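Local coordinates for protein myosin-17 (Arabidopsis thaliana, PDB 7KFL) that probably carries cargo along actin as a plant class XI myosin, its globular tail serving as the cargo-binding domain, at residues A[26-31]-A[136-140]; A[30-36]-A[79-84]; A[38-42]-A[129-133]; A[75-79]-A[231-235]. All coordinates share one frame; numbering follows the deposited sequence.

Contact 1. Residues A[26-31]-A[136-140]; sequences NGDKPV and GLTKL
A tight beta hairpin packs here against an irregular loop: Asn-26 to Lys-29 form a type II' beta turn between the short antiparallel strands 25-26 and 29-30, and Thr-138, from the loop that leads toward strand 146-147, leans on the hairpin. The type follows from the torsions of Gly-27 and Asp-28, the former with a positive phi, 70°, that favours glycine; the hairpin is closed by Asn-26 N to Lys-29 O at 3.2 Å and, weakly, Lys-29 N to Asn-26 O. Thr-138 contributes 105 of the 249 Å² buried, more than any other residue, and its two branches do different work. Thr-138 CG2 lies 3.6 Å from Asn-26 CB and 3.8 Å from Lys-29 CB, with Val-31 CG2 a little farther off. The hydroxyl OG1 is turned between the backbone N and the carbonyl carbon (chi1 57°), which carries it to the amide of Asn-26. Lys-29 passes obliquely over the threonine and then leads its amine away from the loop. One residue earlier in the loop, Leu-137 meets the start of helix 31-43, its CD2 lying 3.9 Å from Val-31 CG1. The loop is also held from that helix by Lys-38, whose amine bonds the carbonyl oxygens of Leu-137 and Lys-139. Polar contact across the two segments comes down to one weak hydrogen bond, Thr-138 OG1 donating to Asn-26 OD1 at 3.3 Å.

Contact 2. Residues A[30-36]-A[79-84]; sequences PVAACVI and SNSATL
Asn-80 reaches from helix 71-89 to the first turn of helix 31-43, the short axes of the two helices approaching to 8.2 Å and crossing at -38°. From its CB the side chain runs to Asn-80 CG, which lies 3.5 Å from Pro-30 CB, so the amide rests beside the proline ring. Asn-80 OD1 accepts from Ala-33 N at 2.9 Å, with an N-H...O angle of 148°, and also lies against Pro-30 CB, 3.1 Å away. The other tip, ND2, bonds the Tyr-76 carbonyl one turn back and, weakly, a water that also accepts from Ala-32 N. Pro-30 CG meets the hydroxyl of Thr-83, 3.2 Å from Thr-83 OG1, which itself donates to Ser-79 O. Farther along, Leu-84 packs by CB on Ala-33 CB; its CG stands anti to the backbone N (chi1 -176°), and Leu-84 CD2 reaches Ile-36 CG2 at 3.6 Å. A leucine in place of Asn-80 would probably leave the Ala-33 N-H without its acceptor in a buried interface and the bridging water without one donor. Amides in a helix's first turn lack carbonyl partners within the helix, and the carboxamide and the water probably stand in for them at Ala-33 and Ala-32.

Contact 3. Residues A[38-42]-A[129-133]; sequences KCLLH and LSFLN
His-42 and Phe-131 make the aromatic part of this contact, a face-to-face stack with centroids 3.8 Å apart and planes only 9° from parallel. The two side chains slide past each other in opposite directions, and His-42 CD2 lies over the centre of the Phe-131 ring. Its CG anti to the backbone N (chi1 -176°), the histidine extends from the helix to lie flat on Phe-131, whose opposite face carries Leu-132 CG toward the rim. The sulfur-aromatic part belongs to Cys-39: SG approaches the edge of the Phe-131 ring, 77° off the ring normal and 3.8 Å from CZ. Apolar packing completes the contact, Lys-38 CD meeting Leu-132 CD2 at 3.7 Å while Cys-39 SG also touches Leu-132 CD1. With Phe-131 cut back to an alanine, the imidazole would probably lose its stacking partner and be freer to turn, and a gap would open beside the cysteine sulfur. The paired segments join the later part of helix 31-43 to a loop without regular structure, near the surface. Helix 4-20 flanks both, with Leu-15 on Cys-39 and Leu-14 on Leu-129, while Leu-40 packs on helix 53-65.

Contact 4. Residues A[75-79]-A[231-235]; sequences AYWLS and ANNAP
With chi1 at -167°, Ser-79 swings OG away from its amide nitrogen and toward the loop, while Asn-232 CG, anti to its carbonyl carbon (chi1 -84°), lays the carboxamide beside the helix. Ser-79 OG donates to Asn-232 O at 2.7 Å, with a C=O...O angle of 161°, close to the line of the carbonyl bond. Asn-233 O is a second, weak partner of Ser-79 OG at 3.0 Å, so the hydroxyl faces two successive loop carbonyls. The Asn-232 side chain spreads over the preceding turn of the helix. Asn-232 ND2 lies 3.4 Å from Ala-75 CB, and Asn-232 OD1 lies 3.4 Å from Tyr-76 CA. Asn-232 OD1 also meets the edge of the Tyr-76 ring in plane, 3.7 Å from Tyr-76 CD1, with the ring and amide planes steeply inclined. Both polar ends of this amide are bonded outside the two segments, OD1 by Tyr-25 OH and ND2 to Leu-228 O. On the apolar side Leu-78 CD2 touches Ala-234 CB at 4.2 Å. The loop ends helix 205-231 in a Schellman motif: Asn-233, with positive phi, is the C-prime residue, and the amides of Ala-234 and Asn-233 turn back to carbonyls of the helix's last turn. Pro-235 then takes the N-cap position of helix 236-260, giving a compact helix-to-helix turn of a predominantly helical tail domain docked on helix 71-89.

The four contacts lie on one side of the chain's centre. Contact 2 is central: its centre is about 9 Å from those of contacts 1 and 4, and about 14 Å from that of contact 3. It shares Pro-30 and Val-31 with contact 1, helix 31-43 with contact 3, and helix 71-89, through Ser-79, with contact 4. Contacts 3 and 4 do not touch, their nearest atoms being about 11 Å apart. Along the chain, contact 1 spans contacts 2 and 3, whereas contact 4 crosses all the others. The hairpin, two helices and two distant loops are thus tied into one continuous part of the predominantly helical cargo-binding domain.

Contact 1. Residues A[26-31]-A[136-140]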
loop_
_atom_site.group_PDB
_atom_site.type_symbol
_atom_site.label_atom_id
_atom_site.label_comp_id
_atom_site.label_asym_id
_atom_site.label_seq_id
_atom_site.Cartn_x
_atom_site.Cartn_y
_atom_site.Cartn_z
ATOM N N ASN A 26 13.536 -19.921 -7.051
ATOM C CA ASN A 26 13.583 -21.127 -7.918
ATOM C C ASN A 26 12.188 -21.330 -8.514
ATOM O O ASN A 26 11.252 -21.595 -7.744
ATOM C CB ASN A 26 14.082 -22.353 -7.152
ATOM C CG ASN A 26 14.399 -23.523 -8.060
ATOM O OD1 ASN A 26 13.497 -24.134 -8.628
ATOM N ND2 ASN A 26 15.676 -23.842 -8.202
ATOM N N GLY A 27 12.066 -21.207 -9.836
ATOM C CA GLY A 27 10.780 -20.964 -10.512
ATOM C C GLY A 27 10.299 -19.560 -10.200
ATOM O O GLY A 27 10.988 -18.603 -10.605
ATOM N N ASP A 28 9.188 -19.437 -9.469
ATOM C CA ASP A 28 8.647 -18.140 -8.981
ATOM C C ASP A 28 8.465 -18.213 -7.458
ATOM O O ASP A 28 7.658 -17.420 -6.926
ATOM C CB ASP A 28 7.344 -17.785 -9.705
ATOM C CG ASP A 28 6.205 -18.769 -9.481
ATOM O OD1 ASP A 28 6.488 -19.982 -9.357
ATOM O OD2 ASP A 28 5.041 -18.317 -9.435
ATOM N N LYS A 29 9.205 -19.104 -6.785
ATOM C CA LYS A 29 8.993 -19.469 -5.357
ATOM C C LYS A 29 10.188 -19.010 -4.522
ATOM O O LYS A 29 11.334 -19.231 -4.906
ATOM C CB LYS A 29 8.754 -20.978 -5.235
ATOM C CG LYS A 29 7.920 -21.584 -6.357
ATOM C CD LYS A 29 7.363 -22.958 -6.039
ATOM C CE LYS A 29 6.634 -23.593 -7.206
ATOM N NZ LYS A 29 5.175 -23.337 -7.152
ATOM N N PRO A 30 9.953 -18.354 -3.359
ATOM C CA PRO A 30 11.031 -17.931 -2.462
ATOM C C PRO A 30 11.704 -19.160 -1.832
ATOM O O PRO A 30 11.004 -20.027 -1.335
ATOM C CB PRO A 30 10.319 -17.060 -1.412
ATOM C CG PRO A 30 8.980 -16.740 -2.042
ATOM C CD PRO A 30 8.634 -17.986 -2.825
ATOM N N VAL A 31 13.036 -19.214 -1.881
ATOM C CA VAL A 31 13.824 -20.421 -1.496
ATOM C C VAL A 31 13.904 -20.518 0.034
ATOM O O VAL A 31 13.661 -21.625 0.552
ATOM C CB VAL A 31 15.219 -20.424 -2.150
ATOM C CG1 VAL A 31 16.125 -21.485 -1.545
ATOM C CG2 VAL A 31 15.119 -20.604 -3.656
ATOM N N GLY A 136 14.516 -31.036 -5.173
ATOM C CA GLY A 136 14.527 -29.579 -5.410
ATOM C C GLY A 136 13.966 -28.826 -4.218
ATOM O O GLY A 136 12.954 -29.289 -3.656
ATOM N N LEU A 137 14.594 -27.703 -3.855
ATOM C CA LEU A 137 14.319 -26.930 -2.612
ATOM C C LEU A 137 12.859 -26.464 -2.584
ATOM O O LEU A 137 12.244 -26.549 -1.505
ATOM C CB LEU A 137 15.283 -25.739 -2.535
ATOM C CG LEU A 137 16.662 -26.025 -1.939
ATOM C CD1 LEU A 137 17.185 -27.397 -2.343
ATOM C CD2 LEU A 137 17.656 -24.947 -2.342
ATOM N N THR A 138 12.325 -26.008 -3.720
ATOM C CA THR A 138 10.971 -25.401 -3.833
ATOM C C THR A 138 9.924 -26.469 -4.180
ATOM O O THR A 138 8.722 -26.147 -4.102
ATOM C CB THR A 138 10.982 -24.240 -4.835
ATOM O OG1 THR A 138 11.457 -24.738 -6.087
ATOM C CG2 THR A 138 11.843 -23.088 -4.366
ATOM N N LYS A 139 10.356 -27.682 -4.546
ATOM C CA LYS A 139 9.471 -28.870 -4.710
ATOM C C LYS A 139 9.275 -29.515 -3.334
ATOM O O LYS A 139 10.248 -30.102 -2.825
ATOM C CB LYS A 139 10.070 -29.877 -5.700
ATOM C CG LYS A 139 9.343 -31.214 -5.797
ATOM C CD LYS A 139 7.840 -31.090 -5.982
ATOM C CE LYS A 139 7.151 -32.424 -6.183
ATOM N NZ LYS A 139 5.700 -32.336 -5.891
ATOM N N LEU A 140 8.066 -29.425 -2.770
ATOM C CA LEU A 140 7.764 -29.878 -1.385
ATOM C C LEU A 140 6.685 -30.968 -1.416
ATOM O O LEU A 140 5.707 -30.819 -2.180
ATOM C CB LEU A 140 7.351 -28.687 -0.507
ATOM C CG LEU A 140 6.852 -27.429 -1.222
ATOM C CD1 LEU A 140 5.379 -27.549 -1.584
ATOM C CD2 LEU A 140 7.086 -26.195 -0.363
#

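Contact 2. Residues A[30-36]-A[79-84]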
loop_
_atom_site.group_PDB
_atom_site.type_symbol
_atom_site.label_atom_id
_atom_site.label_comp_id
_atom_site.label_asym_id
_atom_site.label_seq_id
_atom_site.Cartn_x
_atom_site.Cartn_y
_atom_site.Cartn_z
ATOM N N PRO A 30 9.953 -18.354 -3.359
ATOM C CA PRO A 30 11.031 -17.931 -2.462
ATOM C C PRO A 30 11.704 -19.160 -1.832
ATOM O O PRO A 30 11.004 -20.027 -1.335
ATOM C CB PRO A 30 10.319 -17.060 -1.412
ATOM C CG PRO A 30 8.980 -16.740 -2.042
ATOM C CD PRO A 30 8.634 -17.986 -2.825
ATOM N N VAL A 31 13.036 -19.214 -1.881
ATOM C CA VAL A 31 13.824 -20.421 -1.496
ATOM C C VAL A 31 13.904 -20.518 0.034
ATOM O O VAL A 31 13.661 -21.625 0.552
ATOM C CB VAL A 31 15.219 -20.424 -2.150
ATOM C CG1 VAL A 31 16.125 -21.485 -1.545
ATOM C CG2 VAL A 31 15.119 -20.604 -3.656
ATOM N N ALA A 32 14.230 -19.418 0.725
ATOM C CA ALA A 32 14.478 -19.391 2.189
ATOM C C ALA A 32 13.248 -19.916 2.943
ATOM O O ALA A 32 13.432 -20.714 3.882
ATOM C CB ALA A 32 14.861 -18.002 2.643
ATOM N N ALA A 33 12.044 -19.501 2.540
ATOM C CA ALA A 33 10.758 -19.955 3.117
ATOM C C ALA A 33 10.633 -21.479 2.980
ATOM O O ALA A 33 10.196 -22.123 3.948
ATOM C CB ALA A 33 9.609 -19.246 2.445
ATOM N N CYS A 34 11.005 -22.029 1.819
ATOM C CA CYS A 34 10.944 -23.483 1.507
ATOM C C CYS A 34 12.003 -24.238 2.320
ATOM O O CYS A 34 11.677 -25.313 2.856
ATOM C CB CYS A 34 11.136 -23.742 0.016
ATOM S SG CYS A 34 9.757 -23.151 -0.999
ATOM N N VAL A 35 13.220 -23.693 2.407
ATOM C CA VAL A 35 14.350 -24.267 3.198
ATOM C C VAL A 35 13.955 -24.289 4.680
ATOM O O VAL A 35 14.141 -25.343 5.319
ATOM C CB VAL A 35 15.656 -23.483 2.965
ATOM C CG1 VAL A 35 16.726 -23.817 3.995
ATOM C CG2 VAL A 35 16.187 -23.700 1.557
ATOM N N ILE A 36 13.442 -23.167 5.200
ATOM C CA ILE A 36 12.988 -23.025 6.618
ATOM C C ILE A 36 11.940 -24.106 6.902
ATOM O O ILE A 36 12.157 -24.898 7.836
ATOM C CB ILE A 36 12.450 -21.604 6.902
ATOM C CG1 ILE A 36 13.584 -20.581 7.000
ATOM C CG2 ILE A 36 11.585 -21.587 8.155
ATOM C CD1 ILE A 36 13.134 -19.146 6.852
ATOM N N SER A 79 8.125 -11.440 0.310
ATOM C CA SER A 79 7.860 -12.601 -0.581
ATOM C C SER A 79 8.059 -13.914 0.187
ATOM O O SER A 79 7.228 -14.827 0.013
ATOM C CB SER A 79 8.725 -12.550 -1.808
ATOM O OG SER A 79 8.269 -13.481 -2.780
ATOM N N ASN A 80 9.104 -13.993 1.018
ATOM C CA ASN A 80 9.461 -15.205 1.807
ATOM C C ASN A 80 8.458 -15.410 2.948
ATOM O O ASN A 80 7.980 -16.551 3.111
ATOM C CB ASN A 80 10.894 -15.137 2.340
ATOM C CG ASN A 80 11.892 -15.717 1.363
ATOM O OD1 ASN A 80 11.993 -16.935 1.233
ATOM N ND2 ASN A 80 12.613 -14.861 0.657
ATOM N N SER A 81 8.164 -14.359 3.719
ATOM C CA SER A 81 7.230 -14.401 4.873
ATOM C C SER A 81 5.846 -14.853 4.398
ATOM O O SER A 81 5.253 -15.727 5.057
ATOM C CB SER A 81 7.162 -13.073 5.572
ATOM O OG SER A 81 8.452 -12.665 5.994
ATOM N N ALA A 82 5.363 -14.279 3.294
ATOM C CA ALA A 82 4.045 -14.587 2.690
ATOM C C ALA A 82 3.969 -16.083 2.361
ATOM O O ALA A 82 2.959 -16.712 2.729
ATOM C CB ALA A 82 3.820 -13.728 1.467
ATOM N N THR A 83 5.006 -16.634 1.720
ATOM C CA THR A 83 5.070 -18.059 1.290
ATOM C C THR A 83 5.180 -18.965 2.525
ATOM O O THR A 83 4.488 -20.003 2.545
ATOM C CB THR A 83 6.211 -18.304 0.293
ATOM O OG1 THR A 83 6.061 -17.372 -0.778
ATOM C CG2 THR A 83 6.222 -19.713 -0.262
ATOM N N LEU A 84 6.003 -18.595 3.513
ATOM C CA LEU A 84 6.183 -19.396 4.754
ATOM C C LEU A 84 4.858 -19.450 5.524
ATOM O O LEU A 84 4.480 -20.556 5.954
ATOM C CB LEU A 84 7.301 -18.809 5.622
ATOM C CG LEU A 84 7.640 -19.615 6.877
ATOM C CD1 LEU A 84 7.666 -21.115 6.596
ATOM C CD2 LEU A 84 8.973 -19.170 7.465
HETATM O O HOH W 1 14.767 -16.927 -0.935
#

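Contact 3. Residues A[38-42]-A[129-133]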
loop_
_atom_site.group_PDB
_atom_site.type_symbol
_atom_site.label_atom_id
_atom_site.label_comp_id
_atom_site.label_asym_id
_atom_site.label_seq_id
_atom_site.Cartn_x
_atom_site.Cartn_y
_atom_site.Cartn_z
ATOM N N LYS A 38 11.012 -26.922 5.470
ATOM C CA LYS A 38 11.440 -28.340 5.314
ATOM C C LYS A 38 12.276 -28.782 6.520
ATOM O O LYS A 38 12.022 -29.894 7.025
ATOM C CB LYS A 38 12.199 -28.522 3.999
ATOM C CG LYS A 38 11.311 -28.491 2.766
ATOM C CD LYS A 38 12.007 -28.930 1.507
ATOM C CE LYS A 38 11.039 -29.131 0.362
ATOM N NZ LYS A 38 11.750 -29.180 -0.934
ATOM N N CYS A 39 13.231 -27.956 6.960
ATOM C CA CYS A 39 14.037 -28.180 8.191
ATOM C C CYS A 39 13.107 -28.421 9.385
ATOM O O CYS A 39 13.294 -29.436 10.087
ATOM C CB CYS A 39 14.951 -26.996 8.485
ATOM S SG CYS A 39 16.292 -26.812 7.284
ATOM N N LEU A 40 12.137 -27.526 9.594
ATOM C CA LEU A 40 11.169 -27.585 10.721
ATOM C C LEU A 40 10.321 -28.856 10.594
ATOM O O LEU A 40 9.981 -29.446 11.643
ATOM C CB LEU A 40 10.290 -26.328 10.710
ATOM C CG LEU A 40 11.013 -24.993 10.906
ATOM C CD1 LEU A 40 10.014 -23.847 10.935
ATOM C CD2 LEU A 40 11.860 -24.988 12.171
ATOM N N LEU A 41 9.998 -29.256 9.361
ATOM C CA LEU A 41 9.209 -30.482 9.057
ATOM C C LEU A 41 10.089 -31.715 9.305
ATOM O O LEU A 41 9.587 -32.689 9.903
ATOM C CB LEU A 41 8.716 -30.414 7.607
ATOM C CG LEU A 41 7.413 -31.155 7.311
ATOM C CD1 LEU A 41 6.240 -30.526 8.051
ATOM C CD2 LEU A 41 7.139 -31.180 5.815
ATOM N N HIS A 42 11.357 -31.653 8.882
ATOM C CA HIS A 42 12.387 -32.714 9.060
ATOM C C HIS A 42 12.626 -32.954 10.557
ATOM O O HIS A 42 12.508 -34.118 10.992
ATOM C CB HIS A 42 13.676 -32.329 8.314
ATOM C CG HIS A 42 14.742 -33.374 8.348
ATOM N ND1 HIS A 42 14.606 -34.592 7.707
ATOM C CD2 HIS A 42 15.964 -33.383 8.925
ATOM C CE1 HIS A 42 15.694 -35.311 7.899
ATOM N NE2 HIS A 42 16.544 -34.590 8.642
ATOM N N LEU A 129 22.755 -30.371 7.490
ATOM C CA LEU A 129 21.716 -29.681 6.671
ATOM C C LEU A 129 21.747 -30.184 5.217
ATOM O O LEU A 129 21.136 -29.519 4.359
ATOM C CB LEU A 129 21.957 -28.167 6.739
ATOM C CG LEU A 129 20.707 -27.299 6.901
ATOM C CD1 LEU A 129 20.909 -26.260 7.989
ATOM C CD2 LEU A 129 20.323 -26.624 5.595
ATOM N N SER A 130 22.390 -31.332 4.958
ATOM C CA SER A 130 22.640 -31.895 3.604
ATOM C C SER A 130 21.623 -33.005 3.293
ATOM O O SER A 130 21.921 -33.861 2.438
ATOM C CB SER A 130 24.063 -32.389 3.486
ATOM O OG SER A 130 24.983 -31.310 3.575
ATOM N N PHE A 131 20.463 -32.972 3.957
ATOM C CA PHE A 131 19.295 -33.863 3.712
ATOM C C PHE A 131 18.405 -33.257 2.618
ATOM O O PHE A 131 17.545 -33.981 2.077
ATOM C CB PHE A 131 18.500 -34.078 5.004
ATOM C CG PHE A 131 17.819 -32.841 5.534
ATOM C CD1 PHE A 131 18.498 -31.953 6.355
ATOM C CD2 PHE A 131 16.501 -32.558 5.204
ATOM C CE1 PHE A 131 17.875 -30.810 6.833
ATOM C CE2 PHE A 131 15.879 -31.416 5.685
ATOM C CZ PHE A 131 16.568 -30.545 6.499
ATOM N N LEU A 132 18.611 -31.971 2.305
ATOM C CA LEU A 132 17.818 -31.191 1.313
ATOM C C LEU A 132 18.322 -31.455 -0.116
ATOM O O LEU A 132 17.729 -30.889 -1.057
ATOM C CB LEU A 132 17.913 -29.701 1.666
ATOM C CG LEU A 132 17.057 -29.250 2.850
ATOM C CD1 LEU A 132 17.595 -27.965 3.457
ATOM C CD2 LEU A 132 15.606 -29.075 2.432
ATOM N N ASN A 133 19.352 -32.295 -0.277
ATOM C CA ASN A 133 19.988 -32.610 -1.585
ATOM C C ASN A 133 19.256 -33.775 -2.266
ATOM O O ASN A 133 19.683 -34.156 -3.374
ATOM C CB ASN A 133 21.478 -32.938 -1.430
ATOM C CG ASN A 133 22.212 -31.987 -0.509
ATOM O OD1 ASN A 133 21.704 -30.921 -0.171
ATOM N ND2 ASN A 133 23.409 -32.366 -0.092
#

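Contact 4. Residues A[75-79]-A[231-235]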
loop_
_atom_site.group_PDB
_atom_site.type_symbol
_atom_site.label_atom_id
_atom_site.label_comp_id
_atom_site.label_asym_id
_atom_site.label_seq_id
_atom_site.Cartn_x
_atom_site.Cartn_y
_atom_site.Cartn_z
ATOM N N ALA A 75 11.516 -6.282 0.419
ATOM C CA ALA A 75 10.818 -6.932 -0.718
ATOM C C ALA A 75 11.097 -8.439 -0.689
ATOM O O ALA A 75 10.152 -9.228 -0.919
ATOM C CB ALA A 75 11.260 -6.307 -2.020
ATOM N N TYR A 76 12.348 -8.811 -0.394
ATOM C CA TYR A 76 12.830 -10.211 -0.273
ATOM C C TYR A 76 12.050 -10.930 0.832
ATOM O O TYR A 76 11.487 -12.011 0.572
ATOM C CB TYR A 76 14.334 -10.245 0.014
ATOM C CG TYR A 76 14.915 -11.633 0.106
ATOM C CD1 TYR A 76 15.104 -12.404 -1.032
ATOM C CD2 TYR A 76 15.268 -12.185 1.327
ATOM C CE1 TYR A 76 15.631 -13.685 -0.959
ATOM C CE2 TYR A 76 15.796 -13.464 1.418
ATOM C CZ TYR A 76 15.978 -14.217 0.271
ATOM O OH TYR A 76 16.496 -15.478 0.351
ATOM N N TRP A 77 12.012 -10.334 2.028
ATOM C CA TRP A 77 11.418 -10.950 3.247
ATOM C C TRP A 77 9.889 -10.837 3.235
ATOM O O TRP A 77 9.250 -11.617 3.962
ATOM C CB TRP A 77 12.037 -10.359 4.520
ATOM C CG TRP A 77 13.339 -11.009 4.866
ATOM C CD1 TRP A 77 14.559 -10.414 4.993
ATOM C CD2 TRP A 77 13.553 -12.414 5.085
ATOM N NE1 TRP A 77 15.514 -11.347 5.299
ATOM C CE2 TRP A 77 14.927 -12.583 5.360
ATOM C CE3 TRP A 77 12.720 -13.539 5.085
ATOM C CZ2 TRP A 77 15.478 -13.833 5.632
ATOM C CZ3 TRP A 77 13.266 -14.774 5.359
ATOM C CH2 TRP A 77 14.626 -14.916 5.628
ATOM N N LEU A 78 9.319 -9.928 2.441
ATOM C CA LEU A 78 7.852 -9.898 2.194
ATOM C C LEU A 78 7.454 -11.169 1.435
ATOM O O LEU A 78 6.544 -11.879 1.905
ATOM C CB LEU A 78 7.468 -8.648 1.398
ATOM C CG LEU A 78 5.976 -8.525 1.092
ATOM C CD1 LEU A 78 5.228 -7.962 2.288
ATOM C CD2 LEU A 78 5.736 -7.672 -0.142
ATOM N N SER A 79 8.125 -11.440 0.310
ATOM C CA SER A 79 7.860 -12.601 -0.581
ATOM C C SER A 79 8.059 -13.914 0.187
ATOM O O SER A 79 7.228 -14.827 0.013
ATOM C CB SER A 79 8.725 -12.550 -1.808
ATOM O OG SER A 79 8.269 -13.481 -2.780
ATOM N N ALA A 231 10.528 -8.476 -9.174
ATOM C CA ALA A 231 11.857 -9.132 -9.147
ATOM C C ALA A 231 11.929 -10.132 -7.988
ATOM O O ALA A 231 12.615 -11.161 -8.141
ATOM C CB ALA A 231 12.948 -8.097 -9.023
ATOM N N ASN A 232 11.254 -9.821 -6.874
ATOM C CA ASN A 232 11.213 -10.648 -5.638
ATOM C C ASN A 232 9.949 -11.517 -5.634
ATOM O O ASN A 232 9.647 -12.106 -4.579
ATOM C CB ASN A 232 11.318 -9.769 -4.389
ATOM C CG ASN A 232 12.750 -9.440 -4.032
ATOM O OD1 ASN A 232 13.498 -10.319 -3.614
ATOM N ND2 ASN A 232 13.147 -8.188 -4.195
ATOM N N ASN A 233 9.249 -11.610 -6.771
ATOM C CA ASN A 233 8.042 -12.460 -6.966
ATOM C C ASN A 233 7.088 -12.293 -5.778
ATOM O O ASN A 233 6.553 -13.311 -5.292
ATOM C CB ASN A 233 8.428 -13.921 -7.200
ATOM C CG ASN A 233 9.021 -14.139 -8.576
ATOM O OD1 ASN A 233 8.296 -14.156 -9.567
ATOM N ND2 ASN A 233 10.333 -14.293 -8.649
ATOM N N ALA A 234 6.884 -11.051 -5.334
ATOM C CA ALA A 234 5.876 -10.675 -4.317
ATOM C C ALA A 234 4.499 -11.061 -4.850
ATOM O O ALA A 234 4.185 -10.758 -6.000
ATOM C CB ALA A 234 5.961 -9.198 -4.021
ATOM N N PRO A 235 3.647 -11.755 -4.058
ATOM C CA PRO A 235 2.342 -12.202 -4.545
ATOM C C PRO A 235 1.507 -11.013 -5.014
ATOM O O PRO A 235 1.283 -10.079 -4.248
ATOM C CB PRO A 235 1.704 -12.914 -3.341
ATOM C CG PRO A 235 2.486 -12.418 -2.140
ATOM C CD PRO A 235 3.880 -12.130 -2.655
#